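Local structure of SorB (Sorangium cellulosum, 6B2V) at residues S92-V95 / A100-L103; P216-S221 / L286-A291; L220-I223 / E229-F232. The protein serves as a pyran synthase domain, forming a pyran ring within module nine of the trans-acyltransferase polyketide assembly line for the antibiotic sorangicin. One frame throughout, in Å; residues are numbered along the deposited sequence.

Overall arrangement
Contact 1 belongs to the predicted N-terminal hotdog fold, contacts 2 and 3 to the predicted C-terminal one; the centres of contacts 1 and 2 lie about 22 Å apart, those of contacts 2 and 3 about 4 Å. Contacts 2 and 3 share L220 and S221 of helix 207-225, whereas contact 1 joins a loop to strand 101-110 without using a helix itself. All three are largely buried, with E229 of contact 3 the one exposed participant. Contact 1 is purely apolar, contact 2 adds a bridging water to helix-on-strand packing, and contact 3 combines leucine packing with an arginine that bonds S221 and forms a salt bridge to D225.

Contact 1: S92-V95 / A100-L103; sequences SPLV and ACEL
L94 and L103 meet through their methyl groups: L94 CD2 lies 3.6 Å from L103 CD1, and L103 CD2 lies 4.0 Å from L94 CD2. One branch of L94 therefore rests against both branches of L103. The two side chains run past each other in opposite directions, but only the terminal methyls come into contact. The other branch of L94, CD1, is turned toward C101, a looser 4.4 Å from its SG. L94 thus spreads its fork over two residues of the same strand face, while E102 between them directs its CB away from the loop. With CG anti to the backbone N (chi1 -177°), the L94 side chain is carried out from the loop toward residues 101-103. L103 likewise sends its CG opposite its own N (chi1 -157°), and its methyls meet the loop leucine from the strand. The interaction is entirely apolar, made by buried side chains, and the two backbones are instead held by other partners. Backbone hydrogen bonds tie L94 to F62, S92 to V124, C101 to F48 and L103 to A46, while the carbonyl of S92 also accepts a bond from H125 ND1 and that of V95 one from NH1 of R122, a residue that packs against both L94 and C101. This part of the predicted N-terminal hotdog fold lets the loop that leaves strand 82-90 lay one leucine against the start of strand 101-110. Strand 101-110 is bordered by strands 41-48 and 113-120; Y67 of helix 64-77 touches both leucines, M70 of the same helix rests on L103, and strand 123-132 reaches the pair through H125.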
ATOM      1  N   SER A  92       7.436  -7.583  11.071  1.00 15.20           N
ATOM      2  CA  SER A  92       8.496  -8.413  10.541  1.00 18.40           C
ATOM      3  C   SER A  92       8.319  -8.672   9.056  1.00 18.61           C
ATOM      4  O   SER A  92       7.260  -8.913   8.651  1.00 18.20           O
ATOM      5  CB  SER A  92       8.491  -9.787  11.199  1.00 20.47           C
ATOM      6  OG  SER A  92       8.776  -9.667  12.542  1.00 25.72           O
ATOM      7  N   PRO A  93       9.390  -8.609   8.306  1.00 16.96           N
ATOM      8  CA  PRO A  93       9.328  -8.920   6.900  1.00 19.33           C
ATOM      9  C   PRO A  93       9.116 -10.413   6.690  1.00 20.30           C
ATOM     10  O   PRO A  93       9.536 -11.203   7.487  1.00 21.12           O
ATOM     11  CB  PRO A  93      10.704  -8.546   6.381  1.00 21.76           C
ATOM     12  CG  PRO A  93      11.408  -7.887   7.475  1.00 30.78           C
ATOM     13  CD  PRO A  93      10.722  -8.226   8.738  1.00 19.96           C
ATOM     14  N   LEU A  94       8.421 -10.756   5.625  1.00 18.43           N
ATOM     15  CA  LEU A  94       8.211 -12.111   5.260  1.00 17.28           C
ATOM     16  C   LEU A  94       8.822 -12.365   3.903  1.00 16.97           C
ATOM     17  O   LEU A  94       8.401 -11.845   2.929  1.00 17.18           O
ATOM     18  CB  LEU A  94       6.737 -12.395   5.181  1.00 17.68           C
ATOM     19  CG  LEU A  94       6.244 -13.787   4.864  1.00 19.30           C
ATOM     20  CD1 LEU A  94       6.804 -14.812   5.828  1.00 20.83           C
ATOM     21  CD2 LEU A  94       4.739 -13.793   4.937  1.00 22.92           C
ATOM     22  N   VAL A  95       9.816 -13.209   3.897  1.00 19.65           N
ATOM     23  CA  VAL A  95      10.478 -13.584   2.665  1.00 19.20           C
ATOM     24  C   VAL A  95      10.187 -15.051   2.358  1.00 22.26           C
ATOM     25  O   VAL A  95      10.414 -15.882   3.173  1.00 25.19           O
ATOM     26  CB  VAL A  95      11.966 -13.399   2.780  1.00 21.47           C
ATOM     27  CG1 VAL A  95      12.649 -13.994   1.567  1.00 25.39           C
ATOM     28  CG2 VAL A  95      12.306 -11.958   2.948  1.00 23.04           C
ATOM     29  N   ALA A 100       7.390 -23.159   0.987  1.00 26.92           N
ATOM     30  CA  ALA A 100       6.111 -22.499   1.151  1.00 28.14           C
ATOM     31  C   ALA A 100       5.831 -22.143   2.624  1.00 28.70           C
ATOM     32  O   ALA A 100       6.405 -22.688   3.495  1.00 26.99           O
ATOM     33  CB  ALA A 100       5.001 -23.330   0.643  1.00 28.15           C
ATOM     34  N   CYS A 101       4.958 -21.160   2.846  1.00 25.56           N
ATOM     35  CA  CYS A 101       4.589 -20.687   4.170  1.00 25.35           C
ATOM     36  C   CYS A 101       3.141 -20.266   4.232  1.00 22.56           C
ATOM     37  O   CYS A 101       2.612 -19.720   3.309  1.00 23.24           O
ATOM     38  CB  CYS A 101       5.456 -19.486   4.530  1.00 26.37           C
ATOM     39  SG  CYS A 101       5.565 -19.012   6.273  1.00 24.61           S
ATOM     40  N   GLU A 102       2.530 -20.475   5.372  1.00 21.48           N
ATOM     41  CA  GLU A 102       1.183 -20.052   5.564  1.00 20.56           C
ATOM     42  C   GLU A 102       1.150 -18.684   6.211  1.00 20.71           C
ATOM     43  O   GLU A 102       1.943 -18.393   7.010  1.00 21.99           O
ATOM     44  CB  GLU A 102       0.453 -21.035   6.468  1.00 23.23           C
ATOM     45  CG  GLU A 102      -0.980 -20.672   6.804  1.00 27.25           C
ATOM     46  CD  GLU A 102      -1.587 -21.417   8.009  1.00 26.73           C
ATOM     47  OE1 GLU A 102      -1.275 -21.156   9.151  1.00 35.10           O
ATOM     48  OE2 GLU A 102      -2.427 -22.217   7.810  1.00 29.61           O
ATOM     49  N   LEU A 103       0.217 -17.860   5.794  1.00 18.30           N
ATOM     50  CA  LEU A 103      -0.017 -16.564   6.394  1.00 18.90           C
ATOM     51  C   LEU A 103      -1.447 -16.564   6.885  1.00 16.81           C
ATOM     52  O   LEU A 103      -2.304 -16.981   6.173  1.00 18.10           O
ATOM     53  CB  LEU A 103       0.192 -15.455   5.377  1.00 19.09           C
ATOM     54  CG  LEU A 103       0.521 -14.082   5.867  1.00 20.91           C
ATOM     55  CD1 LEU A 103       1.707 -14.053   6.766  1.00 17.23           C
ATOM     56  CD2 LEU A 103       0.784 -13.199   4.680  1.00 18.43           C
TER

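Contact 2: P216-S221 / L286-A291; sequences PAIFLS and LTAVPA
A217 and I218, adjacent on the helix, each take a different residue of strand 286-289. A217 CB touches L286 CD2 at 4.1 Å, and I218 CG1 touches A288 CB at 4.0 Å. The axes of helix residues 216-221 and strand residues 286-289 approach to 9.1 Å at a signed crossing angle of -62°, a separation spanned by small residues on either element and longer side chains opposite them. L286 sets its CG anti to the backbone N (chi1 172°), which carries the branch from the strand to the alanine; CD2 does the touching. I218 is built the other way: CG1 stands beside the backbone N and opposite the carbonyl carbon (chi1 -68°), bringing this methylene over the A288 methyl, while CG2 points elsewhere, against W230. One turn beyond A217, S221 reaches A288 through a water. Water 1 accepts from S221 OG at 2.6 Å and from A288 N at 3.0 Å, so it links the serine hydroxyl to a strand N-H. The same OG accepts a hydrogen bond from R231 NH1. Neighbouring backbone groups are used by other strands: L286 pairs with Y268, T287 with Y234 and T235, and V289 with F232. In this predicted C-terminal hotdog fold, residues 216-221 therefore pack on strand 286-289 through aliphatic contacts, with a water-mediated link between S221 and A288. There the buried hydroxyl both donates and accepts, and the water satisfies a backbone N-H where these two segments otherwise meet through apolar groups.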
ATOM      1  N   PRO A 216       6.497   6.782  -5.218  1.00 11.89           N
ATOM      2  CA  PRO A 216       6.776   8.210  -5.266  1.00 12.87           C
ATOM      3  C   PRO A 216       6.937   8.843  -3.880  1.00 12.23           C
ATOM      4  O   PRO A 216       7.670   9.753  -3.754  1.00 12.60           O
ATOM      5  CB  PRO A 216       5.594   8.771  -6.063  1.00 14.70           C
ATOM      6  CG  PRO A 216       5.273   7.668  -6.935  1.00 13.55           C
ATOM      7  CD  PRO A 216       5.368   6.451  -6.081  1.00 13.38           C
ATOM      8  N   ALA A 217       6.146   8.388  -2.908  1.00 12.80           N
ATOM      9  CA  ALA A 217       6.259   8.858  -1.535  1.00 11.97           C
ATOM     10  C   ALA A 217       7.581   8.442  -0.886  1.00 13.28           C
ATOM     11  O   ALA A 217       8.151   9.185  -0.188  1.00 11.51           O
ATOM     12  CB  ALA A 217       5.073   8.368  -0.705  1.00 12.87           C
ATOM     13  N   ILE A 218       7.970   7.209  -1.120  1.00 12.56           N
ATOM     14  CA  ILE A 218       9.222   6.739  -0.602  1.00 11.08           C
ATOM     15  C   ILE A 218      10.403   7.477  -1.249  1.00 13.11           C
ATOM     16  O   ILE A 218      11.297   7.866  -0.590  1.00 12.30           O
ATOM     17  CB  ILE A 218       9.346   5.234  -0.759  1.00 12.28           C
ATOM     18  CG1 ILE A 218       8.354   4.564   0.138  1.00 13.47           C
ATOM     19  CG2 ILE A 218      10.757   4.778  -0.451  1.00 14.93           C
ATOM     20  CD1 ILE A 218       8.070   3.145  -0.231  1.00 16.82           C
ATOM     21  N   PHE A 219      10.299   7.718  -2.540  1.00 12.07           N
ATOM     22  CA  PHE A 219      11.308   8.468  -3.233  1.00 12.32           C
ATOM     23  C   PHE A 219      11.429   9.872  -2.604  1.00 13.47           C
ATOM     24  O   PHE A 219      12.493  10.327  -2.357  1.00 13.51           O
ATOM     25  CB  PHE A 219      10.946   8.512  -4.745  1.00 13.05           C
ATOM     26  CG  PHE A 219      11.782   9.435  -5.555  1.00 15.45           C
ATOM     27  CD1 PHE A 219      11.434  10.725  -5.671  1.00 17.79           C
ATOM     28  CD2 PHE A 219      12.904   8.998  -6.149  1.00 17.86           C
ATOM     29  CE1 PHE A 219      12.197  11.600  -6.382  1.00 16.68           C
ATOM     30  CE2 PHE A 219      13.677   9.860  -6.893  1.00 19.93           C
ATOM     31  CZ  PHE A 219      13.319  11.154  -6.999  1.00 17.96           C
ATOM     32  N   LEU A 220      10.319  10.505  -2.304  1.00 12.62           N
ATOM     33  CA  LEU A 220      10.330  11.796  -1.680  1.00 12.60           C
ATOM     34  C   LEU A 220      10.996  11.756  -0.293  1.00 13.85           C
ATOM     35  O   LEU A 220      11.719  12.613   0.063  1.00 14.71           O
ATOM     36  CB  LEU A 220       8.908  12.337  -1.569  1.00 16.35           C
ATOM     37  CG  LEU A 220       8.616  13.790  -1.518  1.00 19.18           C
ATOM     38  CD1 LEU A 220       9.377  14.540  -2.591  1.00 14.88           C
ATOM     39  CD2 LEU A 220       7.132  13.919  -1.747  1.00 15.04           C
ATOM     40  N   SER A 221      10.719  10.690   0.453  1.00 12.25           N
ATOM     41  CA  SER A 221      11.283  10.526   1.786  1.00 14.07           C
ATOM     42  C   SER A 221      12.779  10.483   1.686  1.00 14.96           C
ATOM     43  O   SER A 221      13.421  11.080   2.437  1.00 15.72           O
ATOM     44  CB  SER A 221      10.755   9.227   2.456  1.00 13.51           C
ATOM     45  OG  SER A 221      11.165   9.086   3.802  1.00 15.86           O
ATOM     46  N   LEU A 286       1.807   8.287   5.934  1.00 11.93           N
ATOM     47  CA  LEU A 286       2.720   7.169   5.729  1.00 11.40           C
ATOM     48  C   LEU A 286       4.148   7.522   6.122  1.00 13.27           C
ATOM     49  O   LEU A 286       4.650   8.505   5.736  1.00 12.25           O
ATOM     50  CB  LEU A 286       2.756   6.785   4.254  1.00 12.62           C
ATOM     51  CG  LEU A 286       3.811   5.773   3.868  1.00 12.56           C
ATOM     52  CD1 LEU A 286       3.451   4.361   4.288  1.00 13.86           C
ATOM     53  CD2 LEU A 286       4.094   5.792   2.371  1.00 14.09           C
ATOM     54  N   THR A 287       4.715   6.684   6.981  1.00 12.96           N
ATOM     55  CA  THR A 287       6.093   6.768   7.386  1.00 13.06           C
ATOM     56  C   THR A 287       6.832   5.504   6.898  1.00 12.51           C
ATOM     57  O   THR A 287       6.465   4.450   7.195  1.00 14.12           O
ATOM     58  CB  THR A 287       6.239   6.921   8.925  1.00 13.35           C
ATOM     59  OG1 THR A 287       5.603   8.106   9.371  1.00 16.22           O
ATOM     60  CG2 THR A 287       7.701   6.984   9.299  1.00 14.41           C
ATOM     61  N   ALA A 288       7.887   5.673   6.128  1.00 11.63           N
ATOM     62  CA  ALA A 288       8.676   4.577   5.648  1.00 11.51           C
ATOM     63  C   ALA A 288      10.063   4.710   6.267  1.00 12.65           C
ATOM     64  O   ALA A 288      10.545   5.748   6.446  1.00 13.80           O
ATOM     65  CB  ALA A 288       8.794   4.611   4.122  1.00 14.69           C
ATOM     66  N   VAL A 289      10.653   3.578   6.593  1.00 13.67           N
ATOM     67  CA  VAL A 289      11.920   3.557   7.290  1.00 15.34           C
ATOM     68  C   VAL A 289      12.874   2.548   6.685  1.00 15.46           C
ATOM     69  O   VAL A 289      12.468   1.622   6.132  1.00 15.94           O
ATOM     70  CB  VAL A 289      11.716   3.215   8.786  1.00 14.85           C
ATOM     71  CG1 VAL A 289      10.655   4.082   9.409  1.00 14.85           C
ATOM     72  CG2 VAL A 289      11.400   1.761   8.963  1.00 14.85           C
ATOM     73  N   PRO A 290      14.165   2.734   6.876  1.00 15.63           N
ATOM     74  CA  PRO A 290      15.109   1.771   6.332  1.00 16.54           C
ATOM     75  C   PRO A 290      15.099   0.434   7.021  1.00 17.80           C
ATOM     76  O   PRO A 290      14.494   0.294   7.996  1.00 19.02           O
ATOM     77  CB  PRO A 290      16.470   2.429   6.541  1.00 19.08           C
ATOM     78  CG  PRO A 290      16.273   3.433   7.582  1.00 18.29           C
ATOM     79  CD  PRO A 290      14.838   3.868   7.500  1.00 16.69           C
ATOM     80  N   ALA A 291      15.764  -0.530   6.420  1.00 19.63           N
ATOM     81  CA  ALA A 291      15.864  -1.854   6.986  1.00 25.76           C
ATOM     82  C   ALA A 291      17.286  -2.392   6.897  1.00 27.85           C
ATOM     83  O   ALA A 291      18.056  -1.927   6.159  1.00 31.66           O
ATOM     84  CB  ALA A 291      14.928  -2.802   6.313  1.00 24.02           C
TER
HETATM   85  O   HOH W   1       9.478   8.136   5.561  1.00 12.99           O

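Contact 3: L220-I223 / E229-F232; sequences LSLI and EWRF
L222 and E229 have the closest CA atoms of the two segments, 7.6 Å apart, where the chain has turned back after helix 207-225. Residues 220-223 are helical, whereas 229-232 run extended beside them and pass into strand 232-241 at F232. R231 points its CB toward the helix and makes the polar link: NH1 donates to S221 OG at 3.0 Å, moderately bent at 145°, with the oxygen only 15° out of the guanidinium plane, at its edge. The arginine chain is extended from CG to NE, which brings the head group over to the helix; NH2 forms a salt bridge with D225, so two helix residues hold the guanidinium. L222 lies alongside this chain, running in the opposite direction, with CD2 3.8 Å from R231 CD and 3.7 Å from NE. Its CG stands beside the backbone N (chi1 -67°), placing the branch between R231 and the indole. CD1 approaches W230 CE3 obliquely at 4.1 Å, the two side chains crossing at about a right angle. The indole in turn sets CD1 3.7 Å above one face of the F232 ring, offset toward its rim. The turn after the helix is thus pinned by one leucine and one arginine. W230 also fits against V215 of helix 207-225, N164 of helix 160-166 and P170, while Y268 of strand 267-273 meets S221 and F232 pairs with V289 of strand 279-289.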
ATOM      1  N   LEU A 220      10.319  10.505  -2.304  1.00 12.62           N
ATOM      2  CA  LEU A 220      10.330  11.796  -1.680  1.00 12.60           C
ATOM      3  C   LEU A 220      10.996  11.756  -0.293  1.00 13.85           C
ATOM      4  O   LEU A 220      11.719  12.613   0.063  1.00 14.71           O
ATOM      5  CB  LEU A 220       8.908  12.337  -1.569  1.00 16.35           C
ATOM      6  CG  LEU A 220       8.616  13.790  -1.518  1.00 19.18           C
ATOM      7  CD1 LEU A 220       9.377  14.540  -2.591  1.00 14.88           C
ATOM      8  CD2 LEU A 220       7.132  13.919  -1.747  1.00 15.04           C
ATOM      9  N   SER A 221      10.719  10.690   0.453  1.00 12.25           N
ATOM     10  CA  SER A 221      11.283  10.526   1.786  1.00 14.07           C
ATOM     11  C   SER A 221      12.779  10.483   1.686  1.00 14.96           C
ATOM     12  O   SER A 221      13.421  11.080   2.437  1.00 15.72           O
ATOM     13  CB  SER A 221      10.755   9.227   2.456  1.00 13.51           C
ATOM     14  OG  SER A 221      11.165   9.086   3.802  1.00 15.86           O
ATOM     15  N   LEU A 222      13.282   9.752   0.724  1.00 14.24           N
ATOM     16  CA  LEU A 222      14.723   9.668   0.495  1.00 14.13           C
ATOM     17  C   LEU A 222      15.365  10.994   0.072  1.00 17.98           C
ATOM     18  O   LEU A 222      16.324  11.427   0.638  1.00 16.57           O
ATOM     19  CB  LEU A 222      15.041   8.581  -0.523  1.00 13.77           C
ATOM     20  CG  LEU A 222      14.736   7.179  -0.013  1.00 17.27           C
ATOM     21  CD1 LEU A 222      14.884   6.224  -1.170  1.00 23.70           C
ATOM     22  CD2 LEU A 222      15.656   6.785   1.088  1.00 19.91           C
ATOM     23  N   ILE A 223      14.606  11.655  -0.906  1.00 14.46           N
ATOM     24  CA  ILE A 223      15.397  12.805  -1.311  1.00 16.87           C
ATOM     25  C   ILE A 223      15.277  13.950  -0.309  1.00 19.56           C
ATOM     26  O   ILE A 223      16.269  14.606   0.008  1.00 18.85           O
ATOM     27  CB  ILE A 223      14.984  13.312  -2.705  1.00 20.15           C
ATOM     28  CG1 ILE A 223      13.525  13.774  -2.694  1.00 24.24           C
ATOM     29  CG2 ILE A 223      15.197  12.228  -3.750  1.00 27.20           C
ATOM     30  CD1 ILE A 223      13.361  15.274  -2.584  1.00 29.66           C
ATOM     31  N   GLU A 229      19.201   4.658   0.649  1.00 24.72           N
ATOM     32  CA  GLU A 229      18.843   3.315   1.013  1.00 24.51           C
ATOM     33  C   GLU A 229      17.299   3.227   0.996  1.00 24.22           C
ATOM     34  O   GLU A 229      16.665   4.050   1.528  1.00 22.86           O
ATOM     35  CB  GLU A 229      19.401   2.993   2.396  1.00 27.44           C
ATOM     36  CG  GLU A 229      20.926   3.020   2.551  1.00 32.38           C
ATOM     37  CD  GLU A 229      21.596   1.869   1.886  1.00 36.95           C
ATOM     38  OE1 GLU A 229      21.185   0.757   2.136  1.00 38.58           O
ATOM     39  OE2 GLU A 229      22.539   2.091   1.136  1.00 39.97           O
ATOM     40  N   TRP A 230      16.753   2.171   0.414  1.00 23.30           N
ATOM     41  CA  TRP A 230      15.290   2.036   0.311  1.00 22.17           C
ATOM     42  C   TRP A 230      14.611   2.018   1.651  1.00 20.00           C
ATOM     43  O   TRP A 230      15.160   1.537   2.611  1.00 21.22           O
ATOM     44  CB  TRP A 230      14.907   0.763  -0.446  1.00 20.79           C
ATOM     45  CG  TRP A 230      13.488   0.759  -0.936  1.00 19.94           C
ATOM     46  CD1 TRP A 230      12.488  -0.015  -0.531  1.00 18.97           C
ATOM     47  CD2 TRP A 230      12.939   1.656  -1.871  1.00 19.92           C
ATOM     48  NE1 TRP A 230      11.337   0.322  -1.164  1.00 20.83           N
ATOM     49  CE2 TRP A 230      11.598   1.360  -1.997  1.00 18.10           C
ATOM     50  CE3 TRP A 230      13.460   2.696  -2.609  1.00 21.33           C
ATOM     51  CZ2 TRP A 230      10.789   2.034  -2.855  1.00 20.25           C
ATOM     52  CZ3 TRP A 230      12.658   3.357  -3.462  1.00 25.15           C
ATOM     53  CH2 TRP A 230      11.334   3.027  -3.581  1.00 21.00           C
ATOM     54  N   ARG A 231      13.416   2.576   1.676  1.00 13.39           N
ATOM     55  CA  ARG A 231      12.637   2.596   2.865  1.00 14.15           C
ATOM     56  C   ARG A 231      11.338   1.817   2.643  1.00 15.90           C
ATOM     57  O   ARG A 231      10.814   1.790   1.589  1.00 15.95           O
ATOM     58  CB  ARG A 231      12.392   4.038   3.311  1.00 14.51           C
ATOM     59  CG  ARG A 231      13.665   4.776   3.739  1.00 15.20           C
ATOM     60  CD  ARG A 231      13.469   6.223   4.101  1.00 16.27           C
ATOM     61  NE  ARG A 231      14.677   6.792   4.670  1.00 18.95           N
ATOM     62  CZ  ARG A 231      14.753   7.973   5.211  1.00 16.38           C
ATOM     63  NH1 ARG A 231      13.725   8.764   5.265  1.00 26.58           N
ATOM     64  NH2 ARG A 231      15.884   8.366   5.728  1.00 19.51           N
ATOM     65  N   PHE A 232      10.901   1.156   3.690  1.00 14.12           N
ATOM     66  CA  PHE A 232       9.715   0.340   3.694  1.00 14.67           C
ATOM     67  C   PHE A 232       8.641   0.899   4.598  1.00 15.12           C
ATOM     68  O   PHE A 232       8.935   1.469   5.581  1.00 12.78           O
ATOM     69  CB  PHE A 232      10.063  -1.070   4.153  1.00 13.79           C
ATOM     70  CG  PHE A 232      11.120  -1.697   3.365  1.00 15.45           C
ATOM     71  CD1 PHE A 232      12.420  -1.444   3.638  1.00 17.09           C
ATOM     72  CD2 PHE A 232      10.806  -2.501   2.345  1.00 19.06           C
ATOM     73  CE1 PHE A 232      13.415  -2.003   2.908  1.00 20.21           C
ATOM     74  CE2 PHE A 232      11.788  -3.076   1.587  1.00 21.57           C
ATOM     75  CZ  PHE A 232      13.099  -2.825   1.881  1.00 22.33           C
TER